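Local coordinates for protein uncharacterized peptidase Lmo0363 (Listeria monocytogenes, PDB 3L4E) that probably hydrolyses peptide bonds as a serine-type peptidase of the S51 family, similar to peptidase E, at residues Ser23-Lys28 with Leu56-Glu61; Val15-Glu20 with His190-Ile195; Lys28-Ile33 with Asn80-Val85. All coordinates share one frame; numbering follows the deposited sequence.

Contact 1: Ser23-Lys28 with Leu56-Glu61; sequences SNLQGK and LGLLVE
Gly27 and Gly57 join a type II beta turn, Leu25-Lys28, to the Schellman motif that ends helix 44-55. Gly27 N donates to Gly57 O at 2.8 Å, and the N-H points almost straight at the oxygen (167°) although the donor stands 29° off the carbonyl plane. Beyond it Leu59 N donates to Lys28 O, also at 2.8 Å and in the carbonyl plane, starting the parallel pairing of strands 29-33 and 59-62. Beneath the turn the leucines pack. Leu25 and Leu56 lie side by side and point the same way, with Leu25 CD1 3.8 Å from Leu56 CD1. Helix 15-21 backs this layer, Phe18 touching both Leu25 and Leu56, while Leu53 and Val30 pack on Leu58. Both glycines have positive phi, which suits glycine at the third position of a type II turn and at the residue that closes a Schellman motif. Leu58 fills the angle between the two segments: its CD2 sits 3.8 Å from Lys28 CB, and the same methyl comes to 3.4 Å from Leu25 O, the carbonyl oxygen that accepts the turn's own bond from Lys28 N.

Contact 2: Val15-Glu20 with His190-Ile195; sequences VPLFTE and HEAIFI. With SO4 (sulfate ion), chain B.
Leu17 of helix 15-20 and Ala192 of strand 191-195 have the nearest CA atoms of the pair, 7.1 Å apart. The helix segment runs over the strand in nearly the same direction, the axes 8.9 Å apart at closest and 18° from parallel. No hydrogen bond crosses between them; the contact is made by side chains and the carbonyl of Leu17. Leu17 points toward the strand with CG anti to its carbonyl carbon (chi1 -60°), and its CD1 meets Ala192 CB at 4.0 Å. Phe194 CZ lies 3.3 Å from Leu17 O, which approaches the ring obliquely, while Phe194 CE1 packs on Leu17 CB.

The helix follows strand 4-8 and lies against one face of the mixed beta sheet of this alpha/beta fold, in which strand 191-196 runs antiparallel between strands 4-8 and 199-204. From the same helix the extended chain of Glu20 crosses Phe194 at about a right angle. Its OE2 stands 3.8 Å from Phe194 CE2, at the ring edge and near its plane, with carboxylate and ring planes 83° apart. Phe21 meets the ring as well, whereas Phe18 turns away from the strand to pack edge-to-face with Phe6 and Phe11.

Just before the strand His190 holds a sulfate ion, probably from the crystallisation liquor. His190 ND1 donates in the ring plane to sulfate O1 at 2.7 Å, and the backbone His190 N adds a weak bond of 3.2 Å to that O1. Ser188, Asn164 and Arg204 also bond the ion. The side chain of His190 is about 9 Å from that of His161, probably a charge-relay residue.

Contact 3: Lys28-Ile33 with Asn80-Val85; sequences KTVTFI and NDFIYV
Thr29 O takes two backbone N-H groups of the facing segment, Phe82 N at 3.0 Å in the carbonyl plane and, more weakly, Asp81 N. Asp81 N also donates to Thr29 OG1 at 3.1 Å. That hydroxyl sits between the backbone N and the carbonyl carbon (chi1 52°). In return Asp81 OD2 accepts the N-H of Thr29, with N and OD2 2.9 Å apart, through its anti lone pair. Farther on, Asn80 ND2 donates an N-H to Thr31 OG1 at 3.0 Å, with the hydroxyl close to the amide plane; Asn80 ND2 also bonds Glu61 of strand 59-62. A water lies 2.7 Å from Thr31 OG1.

Strands 29-33 and 82-85 are parallel neighbours in the central sheet, and their ladder continues from Thr31 N to Phe82 O, Tyr84 N to Thr31 O and Ile33 N to Tyr84 O, the last at 2.7 Å. On the face carrying Val30, Phe32, Phe82 and Tyr84, both Phe32 and Tyr84 have CG anti to the backbone N. The two side chains lie side by side, pointing the same way, with ring planes 20° apart and so displaced that they barely overlap. Val30 CG1 packs on Tyr84 CB, and Lys28 CD rests near Phe82 CZ. On the other face Ile33 CD1 touches Ile83 CG2 and Val85 CG2; the Val85 side chain is about 9 Å from that of Ser120, the likely nucleophile of the charge relay.

Overall arrangement
From the N terminus, helix 15-21 comes first and meets strand 191-196 in contact 2, closing a loop of some 170 residues that holds both other contacts. Next the turn at 23-28 reaches 56-61 in contact 1, around helix 44-55. Strand 29-33 then pairs with 80-85 in contact 3. Contacts 1 and 3 alternate along the chain, so they cross, and they share Lys28. Strand 29-33 lies between 82-85 and 59-62, the outermost strand on one edge of the sheet within this chain. Leu56 of contact 1 packs on Val15 and Thr19 of contact 2. Contacts 2 and 3 do not touch, but both reach the same sheet.

Contact 1: Ser23-Lys28 with Leu56-Glu61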
loop_
_atom_site.group_PDB
_atom_site.type_symbol
_atom_site.label_atom_id
_atom_site.label_comp_id
_atom_site.label_asym_id
_atom_site.label_seq_id
_atom_site.Cartn_x
_atom_site.Cartn_y
_atom_site.Cartn_z
ATOM N N SER A 23 -13.423 3.187 12.735
ATOM C CA SER A 23 -14.552 2.528 13.411
ATOM C C SER A 23 -15.678 2.054 12.487
ATOM O O SER A 23 -15.676 2.336 11.288
ATOM C CB SER A 23 -15.150 3.449 14.477
ATOM O OG SER A 23 -14.267 3.577 15.569
ATOM N N ASN A 24 -16.645 1.345 13.074
ATOM C CA ASN A 24 -17.846 0.870 12.377
ATOM C C ASN A 24 -17.571 0.219 11.030
ATOM O O ASN A 24 -18.141 0.591 10.003
ATOM C CB ASN A 24 -18.869 1.996 12.227
ATOM C CG ASN A 24 -19.275 2.590 13.559
ATOM O OD1 ASN A 24 -19.100 3.785 13.792
ATOM N ND2 ASN A 24 -19.812 1.755 14.447
ATOM N N LEU A 25 -16.707 -0.784 11.059
ATOM C CA LEU A 25 -16.265 -1.451 9.852
ATOM C C LEU A 25 -17.271 -2.434 9.270
ATOM O O LEU A 25 -17.254 -2.684 8.070
ATOM C CB LEU A 25 -14.960 -2.185 10.131
ATOM C CG LEU A 25 -13.783 -1.296 10.522
ATOM C CD1 LEU A 25 -12.640 -2.176 11.000
ATOM C CD2 LEU A 25 -13.362 -0.419 9.348
ATOM N N GLN A 26 -18.143 -2.985 10.114
ATOM C CA GLN A 26 -19.049 -4.047 9.691
ATOM C C GLN A 26 -19.868 -3.672 8.460
ATOM O O GLN A 26 -20.590 -2.673 8.464
ATOM C CB GLN A 26 -19.991 -4.449 10.831
ATOM C CG GLN A 26 -20.952 -5.574 10.470
ATOM C CD GLN A 26 -20.268 -6.928 10.402
ATOM O OE1 GLN A 26 -19.325 -7.197 11.148
ATOM N NE2 GLN A 26 -20.748 -7.794 9.512
ATOM N N GLY A 27 -19.754 -4.486 7.414
ATOM C CA GLY A 27 -20.527 -4.288 6.202
ATOM C C GLY A 27 -19.921 -3.334 5.189
ATOM O O GLY A 27 -20.442 -3.205 4.080
ATOM N N LYS A 28 -18.836 -2.656 5.556
ATOM C CA LYS A 28 -18.187 -1.760 4.608
ATOM C C LYS A 28 -17.394 -2.576 3.607
ATOM O O LYS A 28 -17.008 -3.706 3.893
ATOM C CB LYS A 28 -17.313 -0.730 5.323
ATOM C CG LYS A 28 -18.123 0.215 6.191
ATOM C CD LYS A 28 -17.346 1.463 6.551
ATOM C CE LYS A 28 -18.272 2.551 7.055
ATOM N NZ LYS A 28 -17.548 3.842 7.213
ATOM N N LEU A 56 -12.903 -8.605 10.311
ATOM C CA LEU A 56 -13.387 -7.339 10.854
ATOM C C LEU A 56 -14.797 -7.039 10.357
ATOM O O LEU A 56 -15.387 -6.012 10.700
ATOM C CB LEU A 56 -12.455 -6.195 10.444
ATOM C CG LEU A 56 -11.010 -6.302 10.918
ATOM C CD1 LEU A 56 -10.256 -5.069 10.442
ATOM C CD2 LEU A 56 -10.945 -6.464 12.439
ATOM N N GLY A 57 -15.329 -7.932 9.534
ATOM C CA GLY A 57 -16.656 -7.751 8.978
ATOM C C GLY A 57 -16.680 -6.949 7.691
ATOM O O GLY A 57 -17.738 -6.471 7.272
ATOM N N LEU A 58 -15.515 -6.787 7.073
ATOM C CA LEU A 58 -15.419 -6.084 5.797
ATOM C C LEU A 58 -15.737 -7.015 4.631
ATOM O O LEU A 58 -15.450 -8.215 4.683
ATOM C CB LEU A 58 -14.023 -5.478 5.622
ATOM C CG LEU A 58 -13.714 -4.353 6.605
ATOM C CD1 LEU A 58 -12.211 -4.093 6.685
ATOM C CD2 LEU A 58 -14.472 -3.095 6.222
ATOM N N LEU A 59 -16.340 -6.455 3.585
ATOM C CA LEU A 59 -16.609 -7.194 2.356
ATOM C C LEU A 59 -15.493 -6.885 1.375
ATOM O O LEU A 59 -15.319 -5.733 0.959
ATOM C CB LEU A 59 -17.945 -6.775 1.761
ATOM C CG LEU A 59 -19.156 -7.243 2.550
ATOM C CD1 LEU A 59 -20.412 -6.551 2.049
ATOM C CD2 LEU A 59 -19.281 -8.757 2.438
ATOM N N VAL A 60 -14.722 -7.906 1.028
ATOM C CA VAL A 60 -13.532 -7.722 0.208
ATOM C C VAL A 60 -13.819 -8.031 -1.257
ATOM O O VAL A 60 -14.279 -9.125 -1.591
ATOM C CB VAL A 60 -12.381 -8.615 0.696
ATOM C CG1 VAL A 60 -11.138 -8.383 -0.150
ATOM C CG2 VAL A 60 -12.095 -8.346 2.163
ATOM N N GLU A 61 -13.531 -7.068 -2.125
ATOM C CA GLU A 61 -13.727 -7.225 -3.562
ATOM C C GLU A 61 -12.412 -7.051 -4.319
ATOM O O GLU A 61 -11.847 -5.957 -4.357
ATOM C CB GLU A 61 -14.753 -6.213 -4.065
ATOM C CG GLU A 61 -16.143 -6.426 -3.484
ATOM C CD GLU A 61 -17.169 -5.463 -4.041
ATOM O OE1 GLU A 61 -16.858 -4.768 -5.033
ATOM O OE2 GLU A 61 -18.287 -5.406 -3.489
#

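Contact 2: Val15-Glu20 with His190-Ile195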
loop_
_atom_site.group_PDB
_atom_site.type_symbol
_atom_site.label_atom_id
_atom_site.label_comp_id
_atom_site.label_asym_id
_atom_site.label_seq_id
_atom_site.Cartn_x
_atom_site.Cartn_y
_atom_site.Cartn_z
ATOM N N VAL A 15 -3.501 -5.388 12.854
ATOM C CA VAL A 15 -4.955 -5.293 12.784
ATOM C C VAL A 15 -5.557 -4.409 13.890
ATOM O O VAL A 15 -6.410 -3.565 13.598
ATOM C CB VAL A 15 -5.621 -6.681 12.732
ATOM C CG1 VAL A 15 -7.144 -6.553 12.772
ATOM C CG2 VAL A 15 -5.158 -7.427 11.481
ATOM N N PRO A 16 -5.109 -4.572 15.148
ATOM C CA PRO A 16 -5.683 -3.702 16.187
ATOM C C PRO A 16 -5.390 -2.214 15.973
ATOM O O PRO A 16 -6.193 -1.389 16.384
ATOM C CB PRO A 16 -5.017 -4.198 17.482
ATOM C CG PRO A 16 -4.640 -5.614 17.193
ATOM C CD PRO A 16 -4.255 -5.624 15.724
ATOM N N LEU A 17 -4.265 -1.871 15.355
ATOM C CA LEU A 17 -4.006 -0.466 15.061
ATOM C C LEU A 17 -4.991 0.033 14.017
ATOM O O LEU A 17 -5.435 1.179 14.071
ATOM C CB LEU A 17 -2.566 -0.244 14.594
ATOM C CG LEU A 17 -1.498 -0.667 15.609
ATOM C CD1 LEU A 17 -0.111 -0.292 15.097
ATOM C CD2 LEU A 17 -1.747 -0.047 16.988
ATOM N N PHE A 18 -5.341 -0.834 13.070
ATOM C CA PHE A 18 -6.344 -0.458 12.083
ATOM C C PHE A 18 -7.721 -0.208 12.708
ATOM O O PHE A 18 -8.395 0.769 12.362
ATOM C CB PHE A 18 -6.470 -1.470 10.939
ATOM C CG PHE A 18 -7.439 -1.034 9.881
ATOM C CD1 PHE A 18 -7.110 0.003 9.011
ATOM C CD2 PHE A 18 -8.689 -1.625 9.779
ATOM C CE1 PHE A 18 -8.008 0.431 8.059
ATOM C CE2 PHE A 18 -9.582 -1.207 8.832
ATOM C CZ PHE A 18 -9.245 -0.173 7.962
ATOM N N THR A 19 -8.150 -1.085 13.616
ATOM C CA THR A 19 -9.442 -0.887 14.265
ATOM C C THR A 19 -9.434 0.327 15.199
ATOM O O THR A 19 -10.470 0.929 15.426
ATOM C CB THR A 19 -9.923 -2.143 15.021
ATOM O OG1 THR A 19 -8.980 -2.483 16.044
ATOM C CG2 THR A 19 -10.060 -3.317 14.071
ATOM N N GLU A 20 -8.269 0.680 15.736
ATOM C CA GLU A 20 -8.128 1.953 16.439
ATOM C C GLU A 20 -8.283 3.119 15.460
ATOM O O GLU A 20 -8.918 4.115 15.764
ATOM C CB GLU A 20 -6.771 2.037 17.153
ATOM C CG GLU A 20 -6.507 3.363 17.836
ATOM C CD GLU A 20 -5.108 3.449 18.426
ATOM O OE1 GLU A 20 -4.505 2.387 18.696
ATOM O OE2 GLU A 20 -4.617 4.578 18.628
ATOM N N HIS A 190 5.559 -4.218 13.089
ATOM C CA HIS A 190 4.467 -3.969 14.029
ATOM C C HIS A 190 4.168 -2.488 14.237
ATOM O O HIS A 190 3.542 -2.103 15.222
ATOM C CB HIS A 190 4.716 -4.698 15.347
ATOM C CG HIS A 190 4.700 -6.187 15.206
ATOM N ND1 HIS A 190 5.802 -6.909 14.803
ATOM C CD2 HIS A 190 3.703 -7.087 15.380
ATOM C CE1 HIS A 190 5.491 -8.192 14.756
ATOM N NE2 HIS A 190 4.226 -8.327 15.106
ATOM N N GLU A 191 4.602 -1.666 13.284
ATOM C CA GLU A 191 4.267 -0.244 13.268
ATOM C C GLU A 191 3.313 0.074 12.122
ATOM O O GLU A 191 3.342 -0.568 11.073
ATOM C CB GLU A 191 5.533 0.620 13.114
ATOM C CG GLU A 191 6.323 0.852 14.408
ATOM C CD GLU A 191 7.614 1.636 14.174
ATOM O OE1 GLU A 191 8.225 1.457 13.098
ATOM O OE2 GLU A 191 8.020 2.416 15.064
ATOM N N ALA A 192 2.462 1.072 12.329
ATOM C CA ALA A 192 1.628 1.596 11.259
ATOM C C ALA A 192 1.708 3.111 11.306
ATOM O O ALA A 192 2.030 3.685 12.351
ATOM C CB ALA A 192 0.190 1.117 11.408
ATOM N N ILE A 193 1.447 3.754 10.173
ATOM C CA ILE A 193 1.384 5.213 10.122
ATOM C C ILE A 193 -0.065 5.617 9.870
ATOM O O ILE A 193 -0.666 5.208 8.858
ATOM C CB ILE A 193 2.281 5.819 9.013
ATOM C CG1 ILE A 193 3.678 5.182 9.021
ATOM C CG2 ILE A 193 2.375 7.334 9.190
ATOM C CD1 ILE A 193 4.530 5.566 7.821
ATOM N N PHE A 194 -0.617 6.383 10.811
ATOM C CA PHE A 194 -1.967 6.924 10.723
ATOM C C PHE A 194 -1.860 8.285 10.060
ATOM O O PHE A 194 -1.171 9.179 10.577
ATOM C CB PHE A 194 -2.552 7.184 12.118
ATOM C CG PHE A 194 -2.862 5.950 12.937
ATOM C CD1 PHE A 194 -2.455 4.686 12.560
ATOM C CD2 PHE A 194 -3.560 6.088 14.131
ATOM C CE1 PHE A 194 -2.758 3.582 13.351
ATOM C CE2 PHE A 194 -3.858 4.995 14.915
ATOM C CZ PHE A 194 -3.457 3.741 14.520
ATOM N N ILE A 195 -2.545 8.460 8.939
ATOM C CA ILE A 195 -2.545 9.749 8.260
ATOM C C ILE A 195 -3.963 10.271 8.054
ATOM O O ILE A 195 -4.778 9.652 7.366
ATOM C CB ILE A 195 -1.794 9.685 6.916
ATOM C CG1 ILE A 195 -0.327 9.333 7.165
ATOM C CG2 ILE A 195 -1.912 11.022 6.183
ATOM C CD1 ILE A 195 0.400 8.758 5.981
HETATM S S SO4 B . 8.763 -4.853 15.422
HETATM O O1 SO4 B . 8.148 -5.623 14.342
HETATM O O2 SO4 B . 8.586 -5.566 16.687
HETATM O O3 SO4 B . 10.180 -4.652 15.147
HETATM O O4 SO4 B . 8.106 -3.552 15.519
#

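Contact 3: Lys28-Ile33 with Asn80-Val85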
loop_
_atom_site.group_PDB
_atom_site.type_symbol
_atom_site.label_atom_id
_atom_site.label_comp_id
_atom_site.label_asym_id
_atom_site.label_seq_id
_atom_site.Cartn_x
_atom_site.Cartn_y
_atom_site.Cartn_z
ATOM N N LYS A 28 -18.836 -2.656 5.556
ATOM C CA LYS A 28 -18.187 -1.760 4.608
ATOM C C LYS A 28 -17.394 -2.576 3.607
ATOM O O LYS A 28 -17.008 -3.706 3.893
ATOM C CB LYS A 28 -17.313 -0.730 5.323
ATOM C CG LYS A 28 -18.123 0.215 6.191
ATOM C CD LYS A 28 -17.346 1.463 6.551
ATOM C CE LYS A 28 -18.272 2.551 7.055
ATOM N NZ LYS A 28 -17.548 3.842 7.213
ATOM N N THR A 29 -17.156 -2.000 2.432
ATOM C CA THR A 29 -16.555 -2.730 1.327
ATOM C C THR A 29 -15.153 -2.236 1.002
ATOM O O THR A 29 -14.845 -1.056 1.161
ATOM C CB THR A 29 -17.409 -2.594 0.069
ATOM O OG1 THR A 29 -17.662 -1.204 -0.176
ATOM C CG2 THR A 29 -18.733 -3.313 0.258
ATOM N N VAL A 30 -14.311 -3.150 0.532
ATOM C CA VAL A 30 -12.912 -2.840 0.254
ATOM C C VAL A 30 -12.559 -3.251 -1.171
ATOM O O VAL A 30 -12.797 -4.390 -1.552
ATOM C CB VAL A 30 -11.989 -3.619 1.220
ATOM C CG1 VAL A 30 -10.513 -3.325 0.946
ATOM C CG2 VAL A 30 -12.342 -3.306 2.662
ATOM N N THR A 31 -12.003 -2.324 -1.951
ATOM C CA THR A 31 -11.348 -2.671 -3.205
ATOM C C THR A 31 -9.955 -3.169 -2.844
ATOM O O THR A 31 -9.117 -2.394 -2.377
ATOM C CB THR A 31 -11.225 -1.461 -4.158
ATOM O OG1 THR A 31 -12.531 -1.003 -4.518
ATOM C CG2 THR A 31 -10.486 -1.852 -5.422
ATOM N N PHE A 32 -9.728 -4.461 -3.054
ATOM C CA PHE A 32 -8.525 -5.161 -2.599
ATOM C C PHE A 32 -7.656 -5.427 -3.822
ATOM O O PHE A 32 -8.042 -6.200 -4.700
ATOM C CB PHE A 32 -8.978 -6.476 -1.936
ATOM C CG PHE A 32 -7.881 -7.320 -1.356
ATOM C CD1 PHE A 32 -7.438 -7.109 -0.060
ATOM C CD2 PHE A 32 -7.349 -8.386 -2.081
ATOM C CE1 PHE A 32 -6.448 -7.925 0.502
ATOM C CE2 PHE A 32 -6.355 -9.195 -1.535
ATOM C CZ PHE A 32 -5.906 -8.966 -0.239
ATOM N N ILE A 33 -6.499 -4.765 -3.880
ATOM C CA ILE A 33 -5.614 -4.811 -5.047
ATOM C C ILE A 33 -4.345 -5.616 -4.748
ATOM O O ILE A 33 -3.466 -5.142 -4.037
ATOM C CB ILE A 33 -5.232 -3.384 -5.494
ATOM C CG1 ILE A 33 -6.493 -2.596 -5.879
ATOM C CG2 ILE A 33 -4.229 -3.431 -6.653
ATOM C CD1 ILE A 33 -6.248 -1.103 -6.039
ATOM N N ASN A 80 -16.649 1.154 -3.818
ATOM C CA ASN A 80 -16.304 0.630 -2.502
ATOM C C ASN A 80 -15.753 1.676 -1.541
ATOM O O ASN A 80 -15.209 2.704 -1.956
ATOM C CB ASN A 80 -15.372 -0.576 -2.635
ATOM C CG ASN A 80 -16.002 -1.696 -3.457
ATOM O OD1 ASN A 80 -17.194 -1.981 -3.325
ATOM N ND2 ASN A 80 -15.212 -2.320 -4.314
ATOM N N ASP A 81 -15.913 1.403 -0.252
ATOM C CA ASP A 81 -15.602 2.362 0.794
ATOM C C ASP A 81 -14.112 2.602 0.966
ATOM O O ASP A 81 -13.685 3.741 1.180
ATOM C CB ASP A 81 -16.200 1.889 2.113
ATOM C CG ASP A 81 -17.709 1.776 2.052
ATOM O OD1 ASP A 81 -18.362 2.793 1.759
ATOM O OD2 ASP A 81 -18.237 0.674 2.282
ATOM N N PHE A 82 -13.328 1.530 0.876
ATOM C CA PHE A 82 -11.891 1.596 1.132
ATOM C C PHE A 82 -11.109 1.069 -0.052
ATOM O O PHE A 82 -11.643 0.321 -0.866
ATOM C CB PHE A 82 -11.509 0.753 2.354
ATOM C CG PHE A 82 -12.277 1.090 3.603
ATOM C CD1 PHE A 82 -12.727 2.374 3.840
ATOM C CD2 PHE A 82 -12.531 0.114 4.550
ATOM C CE1 PHE A 82 -13.426 2.672 4.990
ATOM C CE2 PHE A 82 -13.229 0.409 5.704
ATOM C CZ PHE A 82 -13.677 1.687 5.925
ATOM N N ILE A 83 -9.840 1.470 -0.138
ATOM C CA ILE A 83 -8.907 0.920 -1.114
ATOM C C ILE A 83 -7.775 0.256 -0.334
ATOM O O ILE A 83 -7.219 0.865 0.572
ATOM C CB ILE A 83 -8.321 2.032 -2.026
ATOM C CG1 ILE A 83 -9.439 2.773 -2.770
ATOM C CG2 ILE A 83 -7.309 1.449 -3.026
ATOM C CD1 ILE A 83 -9.010 4.119 -3.349
ATOM N N TYR A 84 -7.447 -0.991 -0.665
ATOM C CA TYR A 84 -6.383 -1.719 0.029
ATOM C C TYR A 84 -5.420 -2.263 -1.011
ATOM O O TYR A 84 -5.834 -2.942 -1.948
ATOM C CB TYR A 84 -6.992 -2.880 0.813
ATOM C CG TYR A 84 -6.033 -3.768 1.585
ATOM C CD1 TYR A 84 -5.182 -4.659 0.923
ATOM C CD2 TYR A 84 -6.025 -3.760 2.981
ATOM C CE1 TYR A 84 -4.331 -5.503 1.632
ATOM C CE2 TYR A 84 -5.179 -4.587 3.698
ATOM C CZ TYR A 84 -4.336 -5.458 3.022
ATOM O OH TYR A 84 -3.505 -6.283 3.750
ATOM N N VAL A 85 -4.135 -1.977 -0.831
ATOM C CA VAL A 85 -3.111 -2.428 -1.766
ATOM C C VAL A 85 -2.129 -3.337 -1.037
ATOM O O VAL A 85 -1.459 -2.904 -0.093
ATOM C CB VAL A 85 -2.382 -1.234 -2.409
ATOM C CG1 VAL A 85 -1.257 -1.714 -3.345
ATOM C CG2 VAL A 85 -3.379 -0.353 -3.161
HETATM O O HOH W 1 -12.646 1.560 -3.620
#